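NADP-dependent 2-hydroxyacid dehydrogenase (Rhizobium etli, PDB 4XCV) probably reduces 2-oxoacids to 2-hydroxyacids with NADPH as hydride donor, or runs the reverse oxidation, as a member of the D-isomer specific 2-hydroxyacid dehydrogenase family. Local coordinates at residues L99-S104 and V156-V161; M146-L151 and T172-E177; G178-D183 and L191-I196. One frame throughout, in Å; residues are numbered along the deposited sequence.

Contact 1 (L99-S104 and V156-V161); sequences LTTRMS and VAKLKV. With NDP (NADPH dihydro-nicotinamide-adenine-dinucleotide phosphate), chain B.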
loop_
_atom_site.group_PDB
_atom_site.type_symbol
_atom_site.label_atom_id
_atom_site.label_comp_id
_atom_site.label_asym_id
_atom_site.label_seq_id
_atom_site.Cartn_x
_atom_site.Cartn_y
_atom_site.Cartn_z
ATOM N N LEU A 99 -4.220 11.864 12.068
ATOM C CA LEU A 99 -4.729 10.540 11.966
ATOM C C LEU A 99 -5.280 10.180 10.586
ATOM O O LEU A 99 -5.357 8.992 10.173
ATOM C CB LEU A 99 -5.856 10.402 12.957
ATOM C CG LEU A 99 -6.036 9.000 13.426
ATOM C CD1 LEU A 99 -4.687 8.500 13.983
ATOM C CD2 LEU A 99 -7.112 9.062 14.490
ATOM N N THR A 100 -5.840 11.167 9.900
ATOM C CA THR A 100 -6.365 10.952 8.559
ATOM C C THR A 100 -5.369 10.246 7.650
ATOM O O THR A 100 -5.703 9.244 6.999
ATOM C CB THR A 100 -6.762 12.280 7.944
ATOM O OG1 THR A 100 -7.717 12.891 8.818
ATOM C CG2 THR A 100 -7.321 12.121 6.583
ATOM N N THR A 101 -4.109 10.699 7.627
ATOM C CA THR A 101 -3.131 10.117 6.741
ATOM C C THR A 101 -2.815 8.661 7.147
ATOM O O THR A 101 -2.504 7.828 6.295
ATOM C CB THR A 101 -1.881 11.024 6.603
ATOM O OG1 THR A 101 -1.169 10.688 5.412
ATOM C CG2 THR A 101 -0.976 10.948 7.807
ATOM N N ARG A 102 -2.895 8.357 8.425
ATOM C CA ARG A 102 -2.641 7.005 8.908
ATOM C C ARG A 102 -3.777 6.070 8.522
ATOM O O ARG A 102 -3.571 4.902 8.142
ATOM C CB ARG A 102 -2.373 6.980 10.406
ATOM C CG ARG A 102 -1.075 7.740 10.751
ATOM C CD ARG A 102 -0.598 7.556 12.164
ATOM N NE ARG A 102 -0.192 6.194 12.274
ATOM C CZ ARG A 102 -0.718 5.280 13.064
ATOM N NH1 ARG A 102 -1.619 5.636 14.020
ATOM N NH2 ARG A 102 -0.287 4.060 12.945
ATOM N N MET A 103 -5.023 6.547 8.541
ATOM C CA MET A 103 -6.143 5.717 8.068
ATOM C C MET A 103 -5.944 5.439 6.611
ATOM O O MET A 103 -6.148 4.302 6.149
ATOM C CB MET A 103 -7.486 6.417 8.266
ATOM C CG MET A 103 -8.633 5.561 7.760
ATOM S SD MET A 103 -8.794 3.938 8.529
ATOM C CE MET A 103 -9.716 4.415 9.968
ATOM N N SER A 104 -5.519 6.412 5.808
ATOM C CA SER A 104 -5.296 6.178 4.391
ATOM C C SER A 104 -4.159 5.194 4.152
ATOM O O SER A 104 -4.264 4.356 3.216
ATOM C CB SER A 104 -5.040 7.461 3.659
ATOM O OG SER A 104 -6.214 8.244 3.667
ATOM N N VAL A 156 -9.993 8.049 -0.851
ATOM C CA VAL A 156 -10.289 8.108 -2.289
ATOM C C VAL A 156 -9.123 8.694 -3.059
ATOM O O VAL A 156 -8.732 8.146 -4.090
ATOM C CB VAL A 156 -11.573 8.914 -2.543
ATOM C CG1 VAL A 156 -11.699 9.371 -4.018
ATOM C CG2 VAL A 156 -12.815 8.152 -2.101
ATOM N N ALA A 157 -8.603 9.832 -2.613
ATOM C CA ALA A 157 -7.544 10.520 -3.325
ATOM C C ALA A 157 -6.328 9.613 -3.492
ATOM O O ALA A 157 -5.713 9.545 -4.593
ATOM C CB ALA A 157 -7.174 11.815 -2.645
ATOM N N LYS A 158 -5.960 8.911 -2.426
ATOM C CA LYS A 158 -4.735 8.102 -2.446
ATOM C C LYS A 158 -4.913 6.798 -3.209
ATOM O O LYS A 158 -4.001 6.387 -3.956
ATOM C CB LYS A 158 -4.212 7.925 -1.046
ATOM C CG LYS A 158 -3.650 9.268 -0.559
ATOM C CD LYS A 158 -3.480 9.307 0.909
ATOM C CE LYS A 158 -2.776 10.572 1.289
ATOM N NZ LYS A 158 -2.761 10.705 2.753
ATOM N N LEU A 159 -6.107 6.201 -3.094
ATOM C CA LEU A 159 -6.407 5.031 -3.917
ATOM C C LEU A 159 -6.348 5.364 -5.407
ATOM O O LEU A 159 -5.889 4.550 -6.196
ATOM C CB LEU A 159 -7.799 4.487 -3.549
ATOM C CG LEU A 159 -7.882 3.789 -2.199
ATOM C CD1 LEU A 159 -9.343 3.659 -1.792
ATOM C CD2 LEU A 159 -7.241 2.411 -2.244
ATOM N N LYS A 160 -6.846 6.530 -5.768
ATOM C CA LYS A 160 -6.812 6.962 -7.174
ATOM C C LYS A 160 -5.400 7.102 -7.661
ATOM O O LYS A 160 -5.075 6.655 -8.756
ATOM C CB LYS A 160 -7.569 8.280 -7.338
ATOM C CG LYS A 160 -9.058 8.107 -7.424
ATOM C CD LYS A 160 -9.502 7.511 -8.741
ATOM C CE LYS A 160 -9.511 8.582 -9.848
ATOM N NZ LYS A 160 -9.489 7.927 -11.187
ATOM N N VAL A 161 -4.536 7.689 -6.852
ATOM C CA VAL A 161 -3.136 7.859 -7.274
ATOM C C VAL A 161 -2.470 6.482 -7.467
ATOM O O VAL A 161 -1.692 6.285 -8.396
ATOM C CB VAL A 161 -2.360 8.667 -6.236
ATOM C CG1 VAL A 161 -0.874 8.517 -6.451
ATOM C CG2 VAL A 161 -2.777 10.146 -6.295
HETATM P PA NDP B . -17.284 12.236 8.782
HETATM O O1A NDP B . -16.336 13.285 8.289
HETATM O O2A NDP B . -18.415 12.603 9.722
HETATM O O5B NDP B . -17.885 11.517 7.486
HETATM C C5B NDP B . -18.941 10.564 7.645
HETATM C C4B NDP B . -19.352 10.122 6.261
HETATM O O4B NDP B . -20.309 9.076 6.405
HETATM C C3B NDP B . -19.993 11.238 5.471
HETATM O O3B NDP B . -19.621 11.143 4.081
HETATM C C2B NDP B . -21.452 10.923 5.662
HETATM O O2B NDP B . -22.330 11.390 4.602
HETATM C C1B NDP B . -21.432 9.396 5.641
HETATM N N9A NDP B . -22.632 8.793 6.226
HETATM C C8A NDP B . -23.041 8.956 7.500
HETATM N N7A NDP B . -24.250 8.336 7.660
HETATM C C5A NDP B . -24.588 7.827 6.438
HETATM C C6A NDP B . -25.712 7.162 5.949
HETATM N N6A NDP B . -26.722 6.821 6.750
HETATM N N1A NDP B . -25.729 6.826 4.654
HETATM C C2A NDP B . -24.696 7.138 3.841
HETATM N N3A NDP B . -23.587 7.787 4.234
HETATM C C4A NDP B . -23.577 8.106 5.547
HETATM O O3 NDP B . -16.471 11.048 9.500
HETATM P PN NDP B . -14.934 10.610 9.321
HETATM O O1N NDP B . -14.705 10.400 7.861
HETATM O O2N NDP B . -14.040 11.542 9.989
HETATM O O5D NDP B . -14.916 9.263 10.142
HETATM C C5D NDP B . -15.813 8.192 9.814
HETATM C C4D NDP B . -15.836 7.243 11.019
HETATM O O4D NDP B . -14.602 6.547 11.117
HETATM C C3D NDP B . -15.975 7.903 12.363
HETATM O O3D NDP B . -17.352 8.190 12.669
HETATM C C2D NDP B . -15.361 6.901 13.326
HETATM O O2D NDP B . -16.404 6.063 13.879
HETATM C C1D NDP B . -14.501 6.034 12.452
HETATM N N1N NDP B . -13.072 6.014 12.778
HETATM C C2N NDP B . -12.418 4.823 12.961
HETATM C C3N NDP B . -11.126 4.778 13.361
HETATM C C7N NDP B . -10.402 3.544 13.519
HETATM O O7N NDP B . -9.368 3.585 14.228
HETATM N N7N NDP B . -10.753 2.409 12.941
HETATM C C4N NDP B . -10.364 6.033 13.536
HETATM C C5N NDP B . -11.151 7.226 13.279
HETATM C C6N NDP B . -12.425 7.237 12.954
HETATM P P2B NDP B . -22.407 12.975 4.266
HETATM O O1X NDP B . -23.569 13.111 3.337
HETATM O O2X NDP B . -22.609 13.669 5.602
HETATM O O3X NDP B . -21.101 13.356 3.698
HETATM O O HOH W 1 -1.540 8.224 3.517
#
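K158 reaches from one helix to the next with its aliphatic chain lying against S104 and its amino end beside T101. Carbon meets carbon first: K158 CD packs on S104 CB at 3.7 Å. At the tip, K158 NZ comes to 3.1 Å from T101 OG1. A water joins the two residues, accepting from K158 NZ at 2.9 Å and lying 3.0 Å from T101 O, a carbonyl to which it can donate. The reach depends on the shape of the lysine. With CG set beside the backbone N (chi1 -71°) the chain leaves its helix toward the neighbouring one, and every torsion beyond is extended, which carries the ammonium as far as the first turn of helix 100-116.

The bridging lysine is itself tied down by D154, one turn earlier on helix 150-162: D154 OD2 forms a salt bridge with K158 NZ and also a hydrogen bond with S104 OG. One carboxylate oxygen thus holds the lysine of its own helix and the buried serine of the other, and probably offsets the charge of the lysine.

Further out, helix 100-116 also meets the coenzyme, and both helices meet the second subunit. M103 bends at chi2 and chi3 so that its CE rests 3.7 Å from C3N of the NADPH nicotinamide. In the second subunit, R116 NH1 of that subunit hydrogen-bonds to R102 O, and M162 of that subunit packs on K158. A helix entering the coenzyme domain, laid beside the helix that follows the glycine-rich loop, at the dimer interface, is typical of the Rossmann-fold domain of D-2-hydroxyacid dehydrogenases.

Contact 2 (M146-L151 and T172-E177); sequences MGLGIL and TRKTIE. With NDP (NADPH dihydro-nicotinamide-adenine-dinucleotide phosphate), chain B.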
loop_
_atom_site.group_PDB
_atom_site.type_symbol
_atom_site.label_atom_id
_atom_site.label_comp_id
_atom_site.label_asym_id
_atom_site.label_seq_id
_atom_site.Cartn_x
_atom_site.Cartn_y
_atom_site.Cartn_z
ATOM N N MET A 146 -17.454 3.848 1.132
ATOM C CA MET A 146 -18.709 4.188 1.808
ATOM C C MET A 146 -18.359 5.106 2.951
ATOM O O MET A 146 -17.738 4.718 3.951
ATOM C CB MET A 146 -19.462 2.953 2.291
ATOM C CG MET A 146 -19.794 2.039 1.124
ATOM S SD MET A 146 -20.782 0.569 1.543
ATOM C CE MET A 146 -22.399 1.190 1.485
ATOM N N GLY A 147 -18.776 6.366 2.777
ATOM C CA GLY A 147 -18.378 7.430 3.702
ATOM C C GLY A 147 -17.346 8.278 2.987
ATOM O O GLY A 147 -16.261 7.794 2.629
ATOM N N LEU A 148 -17.693 9.535 2.746
ATOM C CA LEU A 148 -16.857 10.465 2.017
ATOM C C LEU A 148 -16.648 11.686 2.878
ATOM O O LEU A 148 -16.795 12.839 2.411
ATOM C CB LEU A 148 -17.496 10.812 0.675
ATOM C CG LEU A 148 -17.604 9.650 -0.285
ATOM C CD1 LEU A 148 -18.295 10.121 -1.535
ATOM C CD2 LEU A 148 -16.248 8.986 -0.600
ATOM N N GLY A 149 -16.305 11.469 4.140
ATOM C CA GLY A 149 -16.027 12.562 5.080
ATOM C C GLY A 149 -14.532 12.804 5.134
ATOM O O GLY A 149 -13.819 12.663 4.117
ATOM N N ILE A 150 -14.032 13.180 6.290
ATOM C CA ILE A 150 -12.618 13.468 6.436
ATOM C C ILE A 150 -11.785 12.251 6.014
ATOM O O ILE A 150 -10.848 12.361 5.216
ATOM C CB ILE A 150 -12.314 13.844 7.878
ATOM C CG1 ILE A 150 -13.052 15.137 8.287
ATOM C CG2 ILE A 150 -10.827 13.917 8.099
ATOM C CD1 ILE A 150 -12.575 16.400 7.658
ATOM N N LEU A 151 -12.169 11.058 6.485
ATOM C CA LEU A 151 -11.389 9.874 6.192
ATOM C C LEU A 151 -11.637 9.385 4.770
ATOM O O LEU A 151 -10.691 9.130 4.039
ATOM C CB LEU A 151 -11.674 8.774 7.219
ATOM C CG LEU A 151 -11.334 9.126 8.629
ATOM C CD1 LEU A 151 -11.658 7.953 9.559
ATOM C CD2 LEU A 151 -9.891 9.597 8.813
ATOM N N THR A 172 -25.456 12.388 1.326
ATOM C CA THR A 172 -25.621 13.370 0.261
ATOM C C THR A 172 -24.517 13.189 -0.736
ATOM O O THR A 172 -23.343 13.126 -0.375
ATOM C CB THR A 172 -25.587 14.802 0.841
ATOM O OG1 THR A 172 -26.699 14.952 1.716
ATOM C CG2 THR A 172 -25.709 15.829 -0.234
ATOM N N ARG A 173 -24.847 13.127 -2.033
ATOM C CA ARG A 173 -23.825 12.933 -3.061
ATOM C C ARG A 173 -22.754 14.027 -3.006
ATOM O O ARG A 173 -23.122 15.211 -2.929
ATOM C CB ARG A 173 -24.491 12.919 -4.432
ATOM C CG ARG A 173 -23.475 12.860 -5.560
ATOM C CD ARG A 173 -24.120 12.663 -6.914
ATOM N NE ARG A 173 -23.057 12.750 -7.900
ATOM C CZ ARG A 173 -22.740 13.852 -8.568
ATOM N NH1 ARG A 173 -23.448 14.967 -8.450
ATOM N NH2 ARG A 173 -21.679 13.824 -9.365
ATOM N N LYS A 174 -21.492 13.630 -3.045
ATOM C CA LYS A 174 -20.358 14.578 -3.156
ATOM C C LYS A 174 -20.005 14.845 -4.598
ATOM O O LYS A 174 -20.342 14.075 -5.536
ATOM C CB LYS A 174 -19.130 13.999 -2.495
ATOM C CG LYS A 174 -19.349 13.711 -1.079
ATOM C CD LYS A 174 -19.530 14.964 -0.249
ATOM C CE LYS A 174 -19.956 14.603 1.157
ATOM N NZ LYS A 174 -21.461 14.571 1.228
ATOM N N THR A 175 -19.313 15.935 -4.852
ATOM C CA THR A 175 -18.707 16.099 -6.139
ATOM C C THR A 175 -17.186 15.940 -5.942
ATOM O O THR A 175 -16.568 16.679 -5.187
ATOM C CB THR A 175 -19.091 17.458 -6.767
ATOM O OG1 THR A 175 -20.518 17.522 -6.907
ATOM C CG2 THR A 175 -18.488 17.612 -8.121
ATOM N N ILE A 176 -16.615 14.949 -6.605
ATOM C CA ILE A 176 -15.158 14.655 -6.500
ATOM C C ILE A 176 -14.706 14.407 -7.933
ATOM O O ILE A 176 -15.152 13.465 -8.573
ATOM C CB ILE A 176 -14.860 13.394 -5.633
ATOM C CG1 ILE A 176 -15.377 13.555 -4.193
ATOM C CG2 ILE A 176 -13.346 13.091 -5.673
ATOM C CD1 ILE A 176 -15.235 12.342 -3.321
ATOM N N GLU A 177 -13.773 15.218 -8.454
ATOM C CA GLU A 177 -13.315 15.004 -9.838
ATOM C C GLU A 177 -12.718 13.652 -10.095
ATOM O O GLU A 177 -11.890 13.179 -9.329
ATOM C CB GLU A 177 -12.309 16.101 -10.231
ATOM C CG GLU A 177 -11.952 16.103 -11.728
ATOM C CD GLU A 177 -12.940 16.876 -12.605
ATOM O OE1 GLU A 177 -14.158 16.919 -12.298
ATOM O OE2 GLU A 177 -12.490 17.457 -13.627
HETATM P PA NDP B . -17.284 12.236 8.782
HETATM O O1A NDP B . -16.336 13.285 8.289
HETATM O O2A NDP B . -18.415 12.603 9.722
HETATM O O5B NDP B . -17.885 11.517 7.486
HETATM C C5B NDP B . -18.941 10.564 7.645
HETATM C C4B NDP B . -19.352 10.122 6.261
HETATM O O4B NDP B . -20.309 9.076 6.405
HETATM C C3B NDP B . -19.993 11.238 5.471
HETATM O O3B NDP B . -19.621 11.143 4.081
HETATM C C2B NDP B . -21.452 10.923 5.662
HETATM O O2B NDP B . -22.330 11.390 4.602
HETATM C C1B NDP B . -21.432 9.396 5.641
HETATM N N9A NDP B . -22.632 8.793 6.226
HETATM C C8A NDP B . -23.041 8.956 7.500
HETATM N N7A NDP B . -24.250 8.336 7.660
HETATM C C5A NDP B . -24.588 7.827 6.438
HETATM C C6A NDP B . -25.712 7.162 5.949
HETATM N N6A NDP B . -26.722 6.821 6.750
HETATM N N1A NDP B . -25.729 6.826 4.654
HETATM C C2A NDP B . -24.696 7.138 3.841
HETATM N N3A NDP B . -23.587 7.787 4.234
HETATM C C4A NDP B . -23.577 8.106 5.547
HETATM O O3 NDP B . -16.471 11.048 9.500
HETATM P PN NDP B . -14.934 10.610 9.321
HETATM O O1N NDP B . -14.705 10.400 7.861
HETATM O O2N NDP B . -14.040 11.542 9.989
HETATM O O5D NDP B . -14.916 9.263 10.142
HETATM C C5D NDP B . -15.813 8.192 9.814
HETATM C C4D NDP B . -15.836 7.243 11.019
HETATM O O4D NDP B . -14.602 6.547 11.117
HETATM C C3D NDP B . -15.975 7.903 12.363
HETATM O O3D NDP B . -17.352 8.190 12.669
HETATM C C2D NDP B . -15.361 6.901 13.326
HETATM O O2D NDP B . -16.404 6.063 13.879
HETATM C C1D NDP B . -14.501 6.034 12.452
HETATM N N1N NDP B . -13.072 6.014 12.778
HETATM C C2N NDP B . -12.418 4.823 12.961
HETATM C C3N NDP B . -11.126 4.778 13.361
HETATM C C7N NDP B . -10.402 3.544 13.519
HETATM O O7N NDP B . -9.368 3.585 14.228
HETATM N N7N NDP B . -10.753 2.409 12.941
HETATM C C4N NDP B . -10.364 6.033 13.536
HETATM C C5N NDP B . -11.151 7.226 13.279
HETATM C C6N NDP B . -12.425 7.237 12.954
HETATM P P2B NDP B . -22.407 12.975 4.266
HETATM O O1X NDP B . -23.569 13.111 3.337
HETATM O O2X NDP B . -22.609 13.669 5.602
HETATM O O3X NDP B . -21.101 13.356 3.698
#
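L148 overlaps the aliphatic root of K174, its CD1 lying 3.8 Å from K174 CG, while the two side chains run past each other in opposite directions. The same methyl meets I176 CD1 at 4.2 Å. L148 sits inside what appears to be the GxGxxG loop of a Rossmann fold, with G147 and G149 on its two sides, and the apolar patch joins this loop to the segment 172-177 that follows strand 165-169.

Around the patch, both segments grip NADPH. L148 N donates to O3B of the adenosine ribose of NADPH at 2.8 Å. Beyond the N-cap G149, the amides of I150 and L151 donate to O1A and O1N, so the diphosphate lies at a helix start whose dipole would favour its charge. G149 CA comes to 3.2 Å from NADPH O5B, a closeness that glycine permits.

Discrimination for NADP over NAD commonly rests on the loop after the second strand of the Rossmann fold, here 165-169, and T172 N and K174 NZ both bind the 2'-phosphate. K174 bends at chi2 (-68°) and chi4, which turns its amino end from L148 to the phosphate: NZ donates to O3X at 2.8 Å and to T172 O at 2.9 Å, the latter approached 30° from the carbonyl plane.

Contact 3 (G178-D183 and L191-I196); sequences GVETFD and LAKTDI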
loop_
_atom_site.group_PDB
_atom_site.type_symbol
_atom_site.label_atom_id
_atom_site.label_comp_id
_atom_site.label_asym_id
_atom_site.label_seq_id
_atom_site.Cartn_x
_atom_site.Cartn_y
_atom_site.Cartn_z
ATOM N N GLY A 178 -13.137 12.989 -11.173
ATOM C CA GLY A 178 -12.623 11.668 -11.514
ATOM C C GLY A 178 -13.178 10.478 -10.790
ATOM O O GLY A 178 -12.696 9.357 -10.965
ATOM N N VAL A 179 -14.175 10.724 -9.926
ATOM C CA VAL A 179 -14.727 9.712 -9.083
ATOM C C VAL A 179 -16.232 9.798 -9.183
ATOM O O VAL A 179 -16.821 10.819 -8.847
ATOM C CB VAL A 179 -14.282 9.938 -7.618
ATOM C CG1 VAL A 179 -14.914 8.945 -6.691
ATOM C CG2 VAL A 179 -12.756 9.864 -7.512
ATOM N N GLU A 180 -16.851 8.735 -9.681
ATOM C CA GLU A 180 -18.313 8.661 -9.718
ATOM C C GLU A 180 -18.781 8.602 -8.257
ATOM O O GLU A 180 -18.207 7.871 -7.448
ATOM C CB GLU A 180 -18.770 7.421 -10.462
ATOM C CG GLU A 180 -18.483 7.386 -11.955
ATOM C CD GLU A 180 -19.164 6.192 -12.595
ATOM O OE1 GLU A 180 -18.575 5.072 -12.633
ATOM O OE2 GLU A 180 -20.317 6.368 -13.045
ATOM N N THR A 181 -19.785 9.415 -7.925
ATOM C CA THR A 181 -20.303 9.474 -6.553
ATOM C C THR A 181 -21.805 9.354 -6.551
ATOM O O THR A 181 -22.494 9.859 -7.450
ATOM C CB THR A 181 -19.891 10.792 -5.869
ATOM O OG1 THR A 181 -20.256 11.885 -6.687
ATOM C CG2 THR A 181 -18.386 10.794 -5.555
ATOM N N PHE A 182 -22.293 8.680 -5.531
ATOM C CA PHE A 182 -23.691 8.268 -5.425
ATOM C C PHE A 182 -24.338 8.763 -4.143
ATOM O O PHE A 182 -23.675 8.886 -3.106
ATOM C CB PHE A 182 -23.727 6.727 -5.479
ATOM C CG PHE A 182 -23.321 6.176 -6.815
ATOM C CD1 PHE A 182 -24.237 6.087 -7.844
ATOM C CD2 PHE A 182 -22.004 5.896 -7.056
ATOM C CE1 PHE A 182 -23.858 5.690 -9.108
ATOM C CE2 PHE A 182 -21.597 5.462 -8.320
ATOM C CZ PHE A 182 -22.530 5.336 -9.329
ATOM N N ASP A 183 -25.641 9.019 -4.236
ATOM C CA ASP A 183 -26.481 9.382 -3.103
ATOM C C ASP A 183 -26.903 8.132 -2.293
ATOM O O ASP A 183 -26.827 7.041 -2.778
ATOM C CB ASP A 183 -27.708 10.139 -3.648
ATOM C CG ASP A 183 -28.837 10.169 -2.713
ATOM O OD1 ASP A 183 -28.889 11.126 -1.922
ATOM O OD2 ASP A 183 -29.657 9.190 -2.736
ATOM N N LEU A 191 -23.248 -0.735 -4.997
ATOM C CA LEU A 191 -22.688 -2.046 -4.617
ATOM C C LEU A 191 -22.399 -2.946 -5.817
ATOM O O LEU A 191 -21.369 -3.620 -5.896
ATOM C CB LEU A 191 -23.638 -2.791 -3.672
ATOM C CG LEU A 191 -23.792 -2.178 -2.277
ATOM C CD1 LEU A 191 -24.939 -2.864 -1.537
ATOM C CD2 LEU A 191 -22.528 -2.282 -1.489
ATOM N N ALA A 192 -23.292 -2.893 -6.798
ATOM C CA ALA A 192 -23.134 -3.717 -7.993
ATOM C C ALA A 192 -21.919 -3.390 -8.837
ATOM O O ALA A 192 -21.474 -4.242 -9.625
ATOM C CB ALA A 192 -24.389 -3.601 -8.844
ATOM N N LYS A 193 -21.383 -2.188 -8.668
ATOM C CA LYS A 193 -20.166 -1.735 -9.338
ATOM C C LYS A 193 -18.895 -1.944 -8.535
ATOM O O LYS A 193 -17.823 -1.656 -9.040
ATOM C CB LYS A 193 -20.269 -0.204 -9.617
ATOM C CG LYS A 193 -21.330 0.223 -10.594
ATOM C CD LYS A 193 -21.558 1.739 -10.632
ATOM C CE LYS A 193 -20.325 2.541 -11.040
ATOM N NZ LYS A 193 -20.092 2.547 -12.510
ATOM N N THR A 194 -19.026 -2.378 -7.295
ATOM C CA THR A 194 -17.911 -2.407 -6.339
ATOM C C THR A 194 -17.269 -3.804 -6.232
ATOM O O THR A 194 -17.958 -4.773 -5.956
ATOM C CB THR A 194 -18.387 -1.941 -4.960
ATOM O OG1 THR A 194 -18.824 -0.590 -5.059
ATOM C CG2 THR A 194 -17.296 -2.011 -3.950
ATOM N N ASP A 195 -15.959 -3.837 -6.438
ATOM C CA ASP A 195 -15.131 -5.043 -6.214
ATOM C C ASP A 195 -14.566 -5.101 -4.780
ATOM O O ASP A 195 -14.490 -6.169 -4.196
ATOM C CB ASP A 195 -13.985 -5.080 -7.203
ATOM C CG ASP A 195 -14.449 -5.132 -8.633
ATOM O OD1 ASP A 195 -15.268 -6.031 -8.987
ATOM O OD2 ASP A 195 -13.964 -4.288 -9.436
ATOM N N ILE A 196 -14.081 -3.968 -4.288
ATOM C CA ILE A 196 -13.590 -3.867 -2.904
ATOM C C ILE A 196 -14.376 -2.764 -2.213
ATOM O O ILE A 196 -14.309 -1.612 -2.609
ATOM C CB ILE A 196 -12.060 -3.548 -2.861
ATOM C CG1 ILE A 196 -11.217 -4.544 -3.670
ATOM C CG2 ILE A 196 -11.629 -3.414 -1.406
ATOM C CD1 ILE A 196 -9.741 -4.183 -3.647
#
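E180 and K193 pair across the entrance and exit of a Rossmann-fold crossover. E180 lies where the chain enters the outermost strand of the seven-stranded parallel sheet, the strand that carries F182, while K193 lies where the chain leaves helix 187-192 and turns toward strand 196-199 on the far side of strands 165-169 and 142-146.

The ionic part is a salt bridge in which K193 NZ donates to E180 OE1 at 2.9 Å. The ammonium meets that oxygen on its syn side, 26° out of the carboxylate plane, and the two chains cross at about a right angle. Both residues have a second conformer, so the bridge describes one of the states present. E180 is exposed, and the pair lies at the rim of the sheet.

The apolar part belongs to F182, on the same side of the strand as E180. Its CZ touches K193 CD at 3.9 Å, and K193 CE lies equally close. The lysine bends at chi3 (61°) and chi4 (79°), which brings CD and CE beside the ring and turns the amino group to the glutamate. I167 of strand 165-169 packs against both E180 and K193, while W169, R189 and F190 also touch the phenylalanine.

Backbone bonds anchor both segments. E180 and F182 both pair with G168 of the adjacent strand; in the other segment, T194 N donates to L191 O at 3.0 Å, closing the turn that presents K193.

Within the carboxylate the grip is one-sided: E180 OE2 stays 3.9 Å from K193 NZ.

Overall arrangement
The three contacts follow the coenzyme domain from its helix layer to the rim of its sheet. Contacts 1 and 2, with centres 13 Å apart, share helix 150-162 and both touch NADPH, contact 1 at the nicotinamide and contact 2 at the diphosphate and 2'-phosphate. T100 CA packs on L151 CD2 at 3.8 Å, and V156 CG2 meets L148 CD2. The centres of contacts 2 and 3 are 11 Å apart, and the two are joined by a probable hydrogen bond from R173 NE to T181 O. Contact 3 does not touch the coenzyme: the side chain of F182 is about 9 Å from the bound NADPH. Its centre is 17 Å from that of contact 1, yet V156 CG1 still reaches V179 CG2 at 3.7 Å.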